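Local coordinates for PmbA-related protein (Thermotoga maritima, PDB 1VL4) that probably acts as a metallopeptidase of the PmbA/TldD family (peptidase family U62) and is a putative modulator of DNA gyrase, at residues S127-E130 against K131-A135; A188-A191 against N192-G196; I222-I225 against G226-T229; G377-S380 against I381-E384. All coordinates share one frame; numbering follows the deposited sequence.

Interaction 1. Residues S127-E130 against K131-A135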
ATOM      1  N   SER A 127       8.017 -28.906  -6.028  1.00  9.72           N
ATOM      2  CA  SER A 127       7.232 -28.694  -7.245  1.00  9.43           C
ATOM      3  C   SER A 127       6.017 -27.841  -6.888  1.00 10.40           C
ATOM      4  O   SER A 127       5.681 -27.721  -5.715  1.00  9.31           O
ATOM      5  CB  SER A 127       6.700 -30.005  -7.746  1.00 10.12           C
ATOM      6  OG  SER A 127       5.698 -30.441  -6.869  1.00 13.48           O
ATOM      7  N   VAL A 128       5.342 -27.268  -7.875  0.50 10.03           N
ATOM      8  CA  VAL A 128       4.134 -26.483  -7.593  0.50 11.38           C
ATOM      9  C   VAL A 128       2.988 -27.348  -7.069  0.50  9.35           C
ATOM     10  O   VAL A 128       2.166 -26.881  -6.307  0.50  9.76           O
ATOM     11  CB  VAL A 128       3.679 -25.596  -8.803  0.50 14.09           C
ATOM     12  CG1 VAL A 128       3.501 -26.416 -10.088  0.50 14.07           C
ATOM     13  CG2 VAL A 128       2.387 -24.820  -8.459  0.50 16.33           C
ATOM     14  N   LYS A 129       2.905 -28.602  -7.493  1.00  5.05           N
ATOM     15  CA  LYS A 129       1.978 -29.497  -6.920  1.00  7.19           C
ATOM     16  C   LYS A 129       2.164 -29.682  -5.430  1.00  9.53           C
ATOM     17  O   LYS A 129       1.191 -29.710  -4.695  1.00  6.31           O
ATOM     18  CB  LYS A 129       2.021 -30.849  -7.656  1.00  9.27           C
ATOM     19  CG  LYS A 129       1.087 -31.870  -7.062  1.00 14.31           C
ATOM     20  CD  LYS A 129       0.777 -32.949  -8.028  1.00 16.94           C
ATOM     21  CE  LYS A 129      -0.282 -33.908  -7.466  1.00 31.34           C
ATOM     22  NZ  LYS A 129       0.159 -34.465  -6.154  1.00 29.01           N
ATOM     23  N   GLU A 130       3.411 -29.800  -4.972  1.00 10.18           N
ATOM     24  CA  GLU A 130       3.672 -29.951  -3.552  1.00 13.67           C
ATOM     25  C   GLU A 130       3.292 -28.696  -2.766  1.00 10.01           C
ATOM     26  O   GLU A 130       2.811 -28.788  -1.650  1.00 10.57           O
ATOM     27  CB  GLU A 130       5.140 -30.286  -3.288  1.00 12.75           C
ATOM     28  CG  GLU A 130       5.567 -31.672  -3.849  1.00 19.36           C
ATOM     29  CD  GLU A 130       7.097 -31.926  -3.697  1.00 23.81           C
ATOM     30  OE1 GLU A 130       7.910 -31.227  -4.338  1.00 20.20           O
ATOM     31  OE2 GLU A 130       7.482 -32.826  -2.929  1.00 39.58           O
ATOM     32  N   LYS A 131       3.523 -27.530  -3.348  1.00  7.43           N
ATOM     33  CA  LYS A 131       3.102 -26.285  -2.697  1.00 10.18           C
ATOM     34  C   LYS A 131       1.592 -26.235  -2.612  1.00 10.58           C
ATOM     35  O   LYS A 131       1.066 -25.947  -1.542  1.00 10.50           O
ATOM     36  CB  LYS A 131       3.649 -25.061  -3.452  1.00  9.98           C
ATOM     37  CG  LYS A 131       5.153 -25.063  -3.541  1.00 14.49           C
ATOM     38  CD  LYS A 131       5.695 -23.885  -4.305  1.00 18.13           C
ATOM     39  CE  LYS A 131       7.144 -24.058  -4.727  1.00 21.07           C
ATOM     40  NZ  LYS A 131       7.907 -22.735  -4.924  1.00 18.61           N
ATOM     41  N   MET A 132       0.886 -26.608  -3.707  1.00  8.59           N
ATOM     42  CA  MET A 132      -0.542 -26.605  -3.699  1.00 13.49           C
ATOM     43  C   MET A 132      -1.036 -27.568  -2.654  1.00 12.73           C
ATOM     44  O   MET A 132      -2.000 -27.266  -1.943  1.00 11.59           O
ATOM     45  CB  MET A 132      -1.120 -27.013  -5.066  1.00 14.62           C
ATOM     46  CG  MET A 132      -0.892 -26.001  -6.144  1.00 21.15           C
ATOM     47  SD  MET A 132      -1.141 -26.751  -7.796  1.00 29.78           S
ATOM     48  CE  MET A 132      -2.792 -27.430  -7.608  1.00 32.35           C
ATOM     49  N   ASP A 133      -0.395 -28.731  -2.569  1.00 14.86           N
ATOM     50  CA  ASP A 133      -0.859 -29.792  -1.655  1.00 14.05           C
ATOM     51  C   ASP A 133      -0.706 -29.351  -0.181  1.00 11.99           C
ATOM     52  O   ASP A 133      -1.577 -29.643   0.638  1.00 12.20           O
ATOM     53  CB  ASP A 133      -0.147 -31.130  -1.925  1.00 14.69           C
ATOM     54  CG  ASP A 133      -0.670 -31.858  -3.192  1.00 20.93           C
ATOM     55  OD1 ASP A 133      -1.783 -31.571  -3.688  1.00 27.43           O
ATOM     56  OD2 ASP A 133       0.043 -32.743  -3.708  1.00 31.80           O
ATOM     57  N   MET A 134       0.345 -28.604   0.135  1.00 14.29           N
ATOM     58  CA  MET A 134       0.458 -27.968   1.450  1.00 15.04           C
ATOM     59  C   MET A 134      -0.735 -27.045   1.828  1.00 14.81           C
ATOM     60  O   MET A 134      -1.264 -27.110   2.947  1.00 10.52           O
ATOM     61  CB  MET A 134       1.776 -27.195   1.584  1.00 15.54           C
ATOM     62  CG  MET A 134       2.978 -28.107   1.614  1.00 16.72           C
ATOM     63  SD  MET A 134       4.598 -27.240   1.741  1.00 21.45           S
ATOM     64  CE  MET A 134       4.561 -26.884   3.433  1.00 18.47           C
ATOM     65  N   ALA A 135      -1.104 -26.161   0.909  1.00 14.79           N
ATOM     66  CA  ALA A 135      -2.237 -25.261   1.097  1.00 13.53           C
ATOM     67  C   ALA A 135      -3.555 -26.026   1.229  1.00 11.72           C
ATOM     68  O   ALA A 135      -4.328 -25.764   2.154  1.00 10.90           O
ATOM     69  CB  ALA A 135      -2.276 -24.254  -0.043  1.00 16.42           C
TER
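Ser127 takes the backbone N-H of Lys131 on its carbonyl O, at 3.2 Å from N to O. Its side chain works at the start of the helix. Ser127 OG accepts from Glu130 N at 3.0 Å, and Ser127 N in turn donates to Glu130 OE1 at 2.9 Å, on the lone pair facing away from OE2. This exchange is a capping box, and it opens helix 128-143. Val128 comes next. Its O accepts from Met132 N, and in one of its two conformers CG2 lies 4.1 Å from Met132 SD. Val128 touches Phe43 and Met132 touches Leu45 of strand 32-48; Gln96 and Val97 of the second subunit pack on Val128 and Met132 respectively. Lys129 stretches out with CG anti to the backbone N (chi1 178°) and bends only at its end. That bend carries NZ to Asp133 OD2, 3.0 Å away, on the syn lone pair. This i to i+4 salt bridge spans one helical turn. Glu130 closes the segment by accepting Met134 N on its O at 3.0 Å. Met134 CG rests 3.3 Å from Glu130 O. Lys131 runs extended past Ser127 O, and its NZ ends in a salt bridge with Asp158.

Interaction 2. Residues A188-A191 against N192-G196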
ATOM      1  N   ALA A 188     -15.986 -19.949  12.711  1.00 12.90           N
ATOM      2  CA  ALA A 188     -16.811 -20.877  13.489  1.00 12.45           C
ATOM      3  C   ALA A 188     -18.250 -20.336  13.666  1.00 12.09           C
ATOM      4  O   ALA A 188     -18.489 -19.128  13.713  1.00 11.86           O
ATOM      5  CB  ALA A 188     -16.173 -21.126  14.845  1.00 15.05           C
ATOM      6  N   ARG A 189     -19.207 -21.254  13.709  1.00 11.64           N
ATOM      7  CA  ARG A 189     -20.604 -20.915  13.835  1.00 11.77           C
ATOM      8  C   ARG A 189     -20.944 -20.405  15.236  1.00 11.64           C
ATOM      9  O   ARG A 189     -20.667 -21.070  16.216  1.00 13.92           O
ATOM     10  CB  ARG A 189     -21.431 -22.152  13.541  1.00 12.34           C
ATOM     11  CG  ARG A 189     -22.917 -21.932  13.649  1.00 12.13           C
ATOM     12  CD  ARG A 189     -23.664 -23.210  13.434  1.00 10.48           C
ATOM     13  NE  ARG A 189     -23.648 -23.639  12.049  1.00 13.37           N
ATOM     14  CZ  ARG A 189     -22.793 -24.533  11.541  1.00 15.26           C
ATOM     15  NH1 ARG A 189     -21.889 -25.180  12.297  1.00 13.36           N
ATOM     16  NH2 ARG A 189     -22.861 -24.812  10.268  1.00 17.42           N
ATOM     17  N   ASP A 190     -21.556 -19.209  15.321  1.00 13.14           N
ATOM     18  CA  ASP A 190     -22.013 -18.664  16.598  1.00 13.93           C
ATOM     19  C   ASP A 190     -23.031 -17.529  16.357  1.00 15.35           C
ATOM     20  O   ASP A 190     -23.194 -17.082  15.221  1.00 16.27           O
ATOM     21  CB  ASP A 190     -20.790 -18.176  17.407  1.00 12.05           C
ATOM     22  CG  ASP A 190     -21.082 -17.957  18.876  1.00 19.54           C
ATOM     23  OD1 ASP A 190     -22.089 -18.488  19.376  1.00 20.80           O
ATOM     24  OD2 ASP A 190     -20.280 -17.251  19.538  1.00 15.47           O
ATOM     25  N   ALA A 191     -23.712 -17.075  17.408  1.00 14.08           N
ATOM     26  CA  ALA A 191     -24.616 -15.910  17.324  1.00 16.34           C
ATOM     27  C   ALA A 191     -24.062 -14.743  16.478  1.00 17.50           C
ATOM     28  O   ALA A 191     -24.794 -14.106  15.700  1.00 14.88           O
ATOM     29  CB  ALA A 191     -24.945 -15.427  18.715  1.00 14.06           C
ATOM     30  N   ASN A 192     -22.783 -14.452  16.704  1.00 17.06           N
ATOM     31  CA  ASN A 192     -21.944 -13.664  15.810  1.00 19.29           C
ATOM     32  C   ASN A 192     -20.849 -14.621  15.374  1.00 19.60           C
ATOM     33  O   ASN A 192     -20.221 -15.254  16.217  1.00 22.05           O
ATOM     34  CB  ASN A 192     -21.286 -12.493  16.548  1.00 18.78           C
ATOM     35  CG  ASN A 192     -22.299 -11.559  17.204  1.00 28.84           C
ATOM     36  OD1 ASN A 192     -23.168 -11.019  16.542  1.00 20.96           O
ATOM     37  ND2 ASN A 192     -22.169 -11.357  18.521  1.00 33.74           N
ATOM     38  N   PRO A 193     -20.598 -14.747  14.071  1.00 20.91           N
ATOM     39  CA  PRO A 193     -19.537 -15.671  13.659  1.00 19.72           C
ATOM     40  C   PRO A 193     -18.156 -15.335  14.247  1.00 16.07           C
ATOM     41  O   PRO A 193     -17.801 -14.162  14.361  1.00 17.22           O
ATOM     42  CB  PRO A 193     -19.528 -15.534  12.136  1.00 19.60           C
ATOM     43  CG  PRO A 193     -20.892 -15.025  11.795  1.00 23.14           C
ATOM     44  CD  PRO A 193     -21.267 -14.117  12.921  1.00 20.78           C
ATOM     45  N   ARG A 194     -17.392 -16.365  14.601  1.00 11.64           N
ATOM     46  CA  ARG A 194     -16.131 -16.199  15.310  1.00 12.57           C
ATOM     47  C   ARG A 194     -14.972 -16.512  14.386  1.00 12.14           C
ATOM     48  O   ARG A 194     -14.900 -17.578  13.841  1.00 11.08           O
ATOM     49  CB  ARG A 194     -16.052 -17.162  16.506  1.00  6.42           C
ATOM     50  CG  ARG A 194     -17.268 -17.141  17.414  1.00  9.87           C
ATOM     51  CD  ARG A 194     -17.437 -15.760  17.973  1.00 13.27           C
ATOM     52  NE  ARG A 194     -18.600 -15.651  18.814  1.00 12.38           N
ATOM     53  CZ  ARG A 194     -19.104 -14.495  19.216  1.00 21.98           C
ATOM     54  NH1 ARG A 194     -18.508 -13.345  18.899  1.00 23.30           N
ATOM     55  NH2 ARG A 194     -20.201 -14.492  19.954  1.00 16.51           N
ATOM     56  N   SER A 195     -14.018 -15.616  14.259  1.00 17.82           N
ATOM     57  CA  SER A 195     -12.868 -15.939  13.437  1.00 16.17           C
ATOM     58  C   SER A 195     -11.629 -16.327  14.235  1.00 15.48           C
ATOM     59  O   SER A 195     -11.419 -15.911  15.375  1.00 12.87           O
ATOM     60  CB  SER A 195     -12.574 -14.800  12.440  1.00 20.31           C
ATOM     61  OG  SER A 195     -12.406 -13.554  13.080  1.00 28.04           O
ATOM     62  N   GLY A 196     -10.809 -17.158  13.602  1.00 14.84           N
ATOM     63  CA  GLY A 196      -9.567 -17.642  14.160  1.00 12.64           C
ATOM     64  C   GLY A 196      -8.576 -17.709  13.004  1.00 13.93           C
ATOM     65  O   GLY A 196      -8.975 -17.840  11.839  1.00 13.46           O
TER
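Asp190 and Arg194 meet through a single carboxylate oxygen. Asp190 OD2 sits at the edge of the guanidinium, near its plane, and takes two of its N-H groups. Arg194 NE is modelled 2.4 Å from Asp190 OD2, which is too short to be taken literally. Arg194 NH2 adds a weak bond at 2.8 Å to the same Asp190 OD2. The two flat groups are not coplanar: their planes lie 58° apart. Asp190 has CG anti to its own N (chi1 -164°), which swings the carboxylate across to the arginine. In the arginine chain, the bend at chi2 (-60°) brings NE and NH2 up to the carboxylate. Asn192 O lies over one guanidinium face, 3.1 Å above the plane and offset toward the rim, without a hydrogen bond.

Further groups fix this pair. Asp190 OD2 also accepts from Gly226 N, and Arg194 NH1 forms a salt bridge with Glu404. The carboxylate may therefore be held in its ionised form by these donors. Leu224 and Ser227 pack against the arginine.

The backbone pairs beside them. Ala188 N donates to Arg194 O at 2.8 Å, and Arg194 N returns a bond to Ala188 O at 3.1 Å. This hydrogen-bonded antiparallel pair closes a beta hairpin, whose connection joins strands 172-188 and 194-202 at one side of the six-stranded sheet.

Interaction 3. Residues I222-I225 against G226-T229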
ATOM      1  N   ILE A 222     -13.134 -21.762  17.157  1.00  9.67           N
ATOM      2  CA  ILE A 222     -14.094 -22.529  17.938  1.00  9.92           C
ATOM      3  C   ILE A 222     -14.093 -22.113  19.411  1.00 10.88           C
ATOM      4  O   ILE A 222     -15.134 -22.100  20.074  1.00 10.89           O
ATOM      5  CB  ILE A 222     -13.782 -24.031  17.825  1.00  8.27           C
ATOM      6  CG1 ILE A 222     -14.291 -24.580  16.493  1.00 12.63           C
ATOM      7  CG2 ILE A 222     -14.424 -24.848  18.961  1.00 17.79           C
ATOM      8  CD1 ILE A 222     -13.616 -25.883  16.058  1.00 10.63           C
ATOM      9  N   SER A 223     -12.904 -21.797  19.919  0.50 12.93           N
ATOM     10  CA  SER A 223     -12.738 -21.431  21.312  0.50 11.33           C
ATOM     11  C   SER A 223     -13.470 -20.132  21.675  0.50 12.63           C
ATOM     12  O   SER A 223     -13.748 -19.888  22.861  0.50  9.97           O
ATOM     13  CB  SER A 223     -11.263 -21.328  21.663  0.50 11.33           C
ATOM     14  OG  SER A 223     -10.672 -20.221  21.047  0.50  4.50           O
ATOM     15  N   LEU A 224     -13.785 -19.320  20.665  1.00 11.88           N
ATOM     16  CA  LEU A 224     -14.537 -18.080  20.871  1.00 12.95           C
ATOM     17  C   LEU A 224     -16.052 -18.290  20.815  1.00 12.43           C
ATOM     18  O   LEU A 224     -16.821 -17.344  21.035  1.00 13.36           O
ATOM     19  CB  LEU A 224     -14.121 -17.015  19.854  1.00 12.75           C
ATOM     20  CG  LEU A 224     -12.673 -16.577  19.957  1.00 15.65           C
ATOM     21  CD1 LEU A 224     -12.355 -15.692  18.765  1.00 23.19           C
ATOM     22  CD2 LEU A 224     -12.395 -15.874  21.281  1.00 14.73           C
ATOM     23  N   ILE A 225     -16.496 -19.510  20.540  1.00 11.25           N
ATOM     24  CA  ILE A 225     -17.934 -19.765  20.534  1.00 13.10           C
ATOM     25  C   ILE A 225     -18.427 -19.601  21.954  1.00 15.25           C
ATOM     26  O   ILE A 225     -17.812 -20.143  22.875  1.00 14.70           O
ATOM     27  CB  ILE A 225     -18.262 -21.167  20.033  1.00 13.33           C
ATOM     28  CG1 ILE A 225     -17.834 -21.310  18.554  1.00 12.79           C
ATOM     29  CG2 ILE A 225     -19.756 -21.484  20.259  1.00 15.64           C
ATOM     30  CD1 ILE A 225     -17.964 -22.738  18.073  1.00 13.84           C
ATOM     31  N   GLY A 226     -19.541 -18.872  22.108  1.00 17.52           N
ATOM     32  CA  GLY A 226     -20.103 -18.524  23.408  1.00 18.81           C
ATOM     33  C   GLY A 226     -19.435 -17.319  24.061  1.00 18.73           C
ATOM     34  O   GLY A 226     -19.547 -17.120  25.271  1.00 20.14           O
ATOM     35  N   SER A 227     -18.718 -16.526  23.281  1.00 17.76           N
ATOM     36  CA  SER A 227     -18.162 -15.291  23.785  1.00 17.25           C
ATOM     37  C   SER A 227     -19.258 -14.418  24.385  1.00 20.27           C
ATOM     38  O   SER A 227     -20.426 -14.523  24.023  1.00 20.66           O
ATOM     39  CB  SER A 227     -17.402 -14.538  22.704  1.00 16.64           C
ATOM     40  OG  SER A 227     -16.153 -15.162  22.453  1.00 14.94           O
ATOM     41  N   LYS A 228     -18.854 -13.609  25.357  1.00 22.56           N
ATOM     42  CA  LYS A 228     -19.720 -12.664  26.043  1.00 25.11           C
ATOM     43  C   LYS A 228     -18.884 -11.414  26.147  1.00 26.01           C
ATOM     44  O   LYS A 228     -17.660 -11.489  26.150  1.00 22.61           O
ATOM     45  CB  LYS A 228     -20.073 -13.174  27.436  1.00 25.07           C
ATOM     46  CG  LYS A 228     -20.687 -14.575  27.449  1.00 28.55           C
ATOM     47  CD  LYS A 228     -20.995 -15.076  28.855  1.00 29.06           C
ATOM     48  CE  LYS A 228     -22.249 -14.443  29.441  1.00 33.33           C
ATOM     49  NZ  LYS A 228     -23.494 -14.718  28.650  1.00 35.70           N
ATOM     50  N   THR A 229     -19.503 -10.250  26.238  1.00 27.72           N
ATOM     51  CA  THR A 229     -18.686  -9.046  26.422  1.00 27.76           C
ATOM     52  C   THR A 229     -18.514  -8.891  27.935  1.00 24.59           C
ATOM     53  O   THR A 229     -19.060  -9.677  28.703  1.00 19.80           O
ATOM     54  CB  THR A 229     -19.269  -7.777  25.707  1.00 28.47           C
ATOM     55  OG1 THR A 229     -18.191  -6.900  25.325  1.00 33.78           O
ATOM     56  CG2 THR A 229     -20.305  -7.051  26.589  1.00 27.63           C
TER
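Ser227 lays its hydroxyl against Leu224, with OG 3.8 Å from Leu224 CB and 4.0 Å from Leu224 CD2. The two residues are the ends of a type II beta turn, Leu224 to Ser227, which follows helix 210-223. Leu224 O is gripped twice by Ser227. The hydroxyl donates to it, with Ser227 OG 2.7 Å from Leu224 O and tilted 19° from the carbonyl plane. The backbone closes the turn: Ser227 N lies 3.1 Å from Leu224 O, well above that plane. The two donors come from neighbouring parts of one residue, and the hydroxyl stands the nearer of the two. The serine reaches back because OG stands anti to its own carbonyl carbon, beside its backbone N (chi1 -75°).

Ile225 and Gly226 occupy the two middle positions of the turn. Gly226 has a positive phi of 82°, as is usual at the third position of a type II turn, and a CB there would run into Ile225 O. Ile225 has CG2 anti to its backbone N, and this branch comes 3.2 Å from Gly226 N.

Leu224 rests on Lys390 and Tyr392 of strand 384-395, and Ser227 touches Glu404 of strand 398-404. After the turn the chain continues along that second strand, with backbone bonds from Lys228 to Gly402 and Glu404. Ile225 N, within the turn, donates to Ile222 O at 3.0 Å.

Interaction 4. Residues G377-S380 against I381-E384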
ATOM      1  N   GLY A 377      -5.008   2.768  14.654  1.00 20.01           N
ATOM      2  CA  GLY A 377      -5.182   2.718  16.108  1.00 21.03           C
ATOM      3  C   GLY A 377      -3.951   2.878  16.975  1.00 19.25           C
ATOM      4  O   GLY A 377      -4.092   3.049  18.186  1.00 17.78           O
ATOM      5  N   ALA A 378      -2.762   2.856  16.367  1.00 17.67           N
ATOM      6  CA  ALA A 378      -1.497   2.890  17.118  1.00 17.86           C
ATOM      7  C   ALA A 378      -0.661   4.130  16.792  1.00 18.52           C
ATOM      8  O   ALA A 378      -0.280   4.282  15.666  1.00 22.92           O
ATOM      9  CB  ALA A 378      -0.724   1.650  16.823  1.00 17.05           C
ATOM     10  N   ASN A 379      -0.408   5.019  17.756  1.00 15.92           N
ATOM     11  CA  ASN A 379       0.374   6.224  17.529  1.00 14.92           C
ATOM     12  C   ASN A 379       1.766   6.133  18.141  1.00 16.98           C
ATOM     13  O   ASN A 379       1.936   6.294  19.353  1.00 15.65           O
ATOM     14  CB  ASN A 379      -0.341   7.476  18.073  1.00 17.16           C
ATOM     15  CG  ASN A 379       0.342   8.782  17.647  1.00 20.98           C
ATOM     16  OD1 ASN A 379       1.560   8.907  17.729  1.00 19.08           O
ATOM     17  ND2 ASN A 379      -0.452   9.766  17.207  1.00 16.46           N
ATOM     18  N   SER A 380       2.763   5.911  17.282  1.00 17.21           N
ATOM     19  CA  SER A 380       4.143   5.770  17.710  1.00 18.78           C
ATOM     20  C   SER A 380       4.782   7.099  18.121  1.00 18.51           C
ATOM     21  O   SER A 380       5.844   7.116  18.770  1.00 16.71           O
ATOM     22  CB  SER A 380       4.949   5.068  16.629  1.00 20.66           C
ATOM     23  OG  SER A 380       4.431   3.753  16.411  1.00 23.20           O
ATOM     24  N   ILE A 381       4.143   8.219  17.795  1.00 17.10           N
ATOM     25  CA  ILE A 381       4.692   9.493  18.252  1.00 15.52           C
ATOM     26  C   ILE A 381       4.339   9.695  19.710  1.00 15.10           C
ATOM     27  O   ILE A 381       5.165  10.117  20.491  1.00 18.67           O
ATOM     28  CB  ILE A 381       4.253  10.696  17.394  1.00 16.96           C
ATOM     29  CG1 ILE A 381       4.566  10.461  15.915  1.00 19.90           C
ATOM     30  CG2 ILE A 381       4.979  11.984  17.870  1.00 20.54           C
ATOM     31  CD1 ILE A 381       3.853  11.449  15.008  1.00 19.97           C
ATOM     32  N   SER A 382       3.100   9.423  20.079  1.00 15.76           N
ATOM     33  CA  SER A 382       2.657   9.615  21.473  1.00 17.73           C
ATOM     34  C   SER A 382       2.845   8.355  22.307  1.00 15.88           C
ATOM     35  O   SER A 382       2.947   8.427  23.523  1.00 19.20           O
ATOM     36  CB  SER A 382       1.174   9.945  21.520  1.00 13.93           C
ATOM     37  OG  SER A 382       0.443   8.967  20.816  1.00 16.00           O
ATOM     38  N   GLY A 383       2.811   7.211  21.638  1.00 16.69           N
ATOM     39  CA  GLY A 383       2.744   5.902  22.296  1.00 15.61           C
ATOM     40  C   GLY A 383       1.325   5.389  22.490  1.00 15.33           C
ATOM     41  O   GLY A 383       1.113   4.207  22.844  1.00 14.35           O
ATOM     42  N   GLU A 384       0.343   6.254  22.240  1.00 13.95           N
ATOM     43  CA  GLU A 384      -1.044   5.918  22.508  1.00 14.30           C
ATOM     44  C   GLU A 384      -1.572   4.942  21.483  1.00 14.97           C
ATOM     45  O   GLU A 384      -1.233   5.020  20.293  1.00 13.51           O
ATOM     46  CB  GLU A 384      -1.927   7.165  22.510  1.00 16.05           C
ATOM     47  CG  GLU A 384      -1.611   8.163  23.590  1.00 20.04           C
ATOM     48  CD  GLU A 384      -1.834   7.604  24.967  1.00 29.14           C
ATOM     49  OE1 GLU A 384      -2.908   7.003  25.216  1.00 32.72           O
ATOM     50  OE2 GLU A 384      -0.929   7.781  25.798  1.00 28.22           O
TER
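Asn379 OD1 receives two backbone N-H groups from the loop that follows it. Ser382 N donates at 2.9 Å to Asn379 OD1, from above the amide plane and not along a lone pair. Ile381 N comes within 2.7 Å of Asn379 OD1, with an N-H...O angle of 127°, and that bond is weak. This resembles an Asx turn, though its defining bond from Ile381 N is the weak one. It lies within a tight reversal between helix 374-377 and strand 384-395. The reversal carries a G1 beta bulge: Gly383 and Glu384 both face Asn379.

The amide is set by its first torsion. CG stands anti to the backbone N (chi1 -171°), which turns OD1 in over the bend. The Asn379 backbone holds the other end of the loop. Its O accepts from Gly383 N at 2.6 Å, and its N donates to Glu384 O at 2.7 Å. Gly383 has a positive phi of 92°, and a CB there would jam against Ser382 O.

Beyond the loop, Ser380 OG bonds to Met250 O. Asn411 ND2 binds both Ser382 O and Glu384 OE2, so strand 406-411 anchors the far limb. Ser382 OG lies against the asparagine, 3.2 Å from Asn379 CB. The same oxygen forms an ST turn: Glu384 N donates to Ser382 OG at 3.1 Å.

Overall arrangement
All four contacts are local and follow one another in series along the chain; none nests in or crosses another. Interaction 1 starts helix 128-143, which lies against the long antiparallel sheet. Interaction 2 closes the hairpin between the last two strands of that sheet. After strand 194-202 and helix 210-223 the chain reaches interaction 3, the turn leading toward strand 233-239 of the seven-stranded mixed sheet. Interactions 2 and 3 touch, with centres 8 Å apart, so the edge of the antiparallel sheet meets the mixed sheet here. Interaction 4 closes the bend into strand 384-395, with its centre about 41 Å from that of interaction 1.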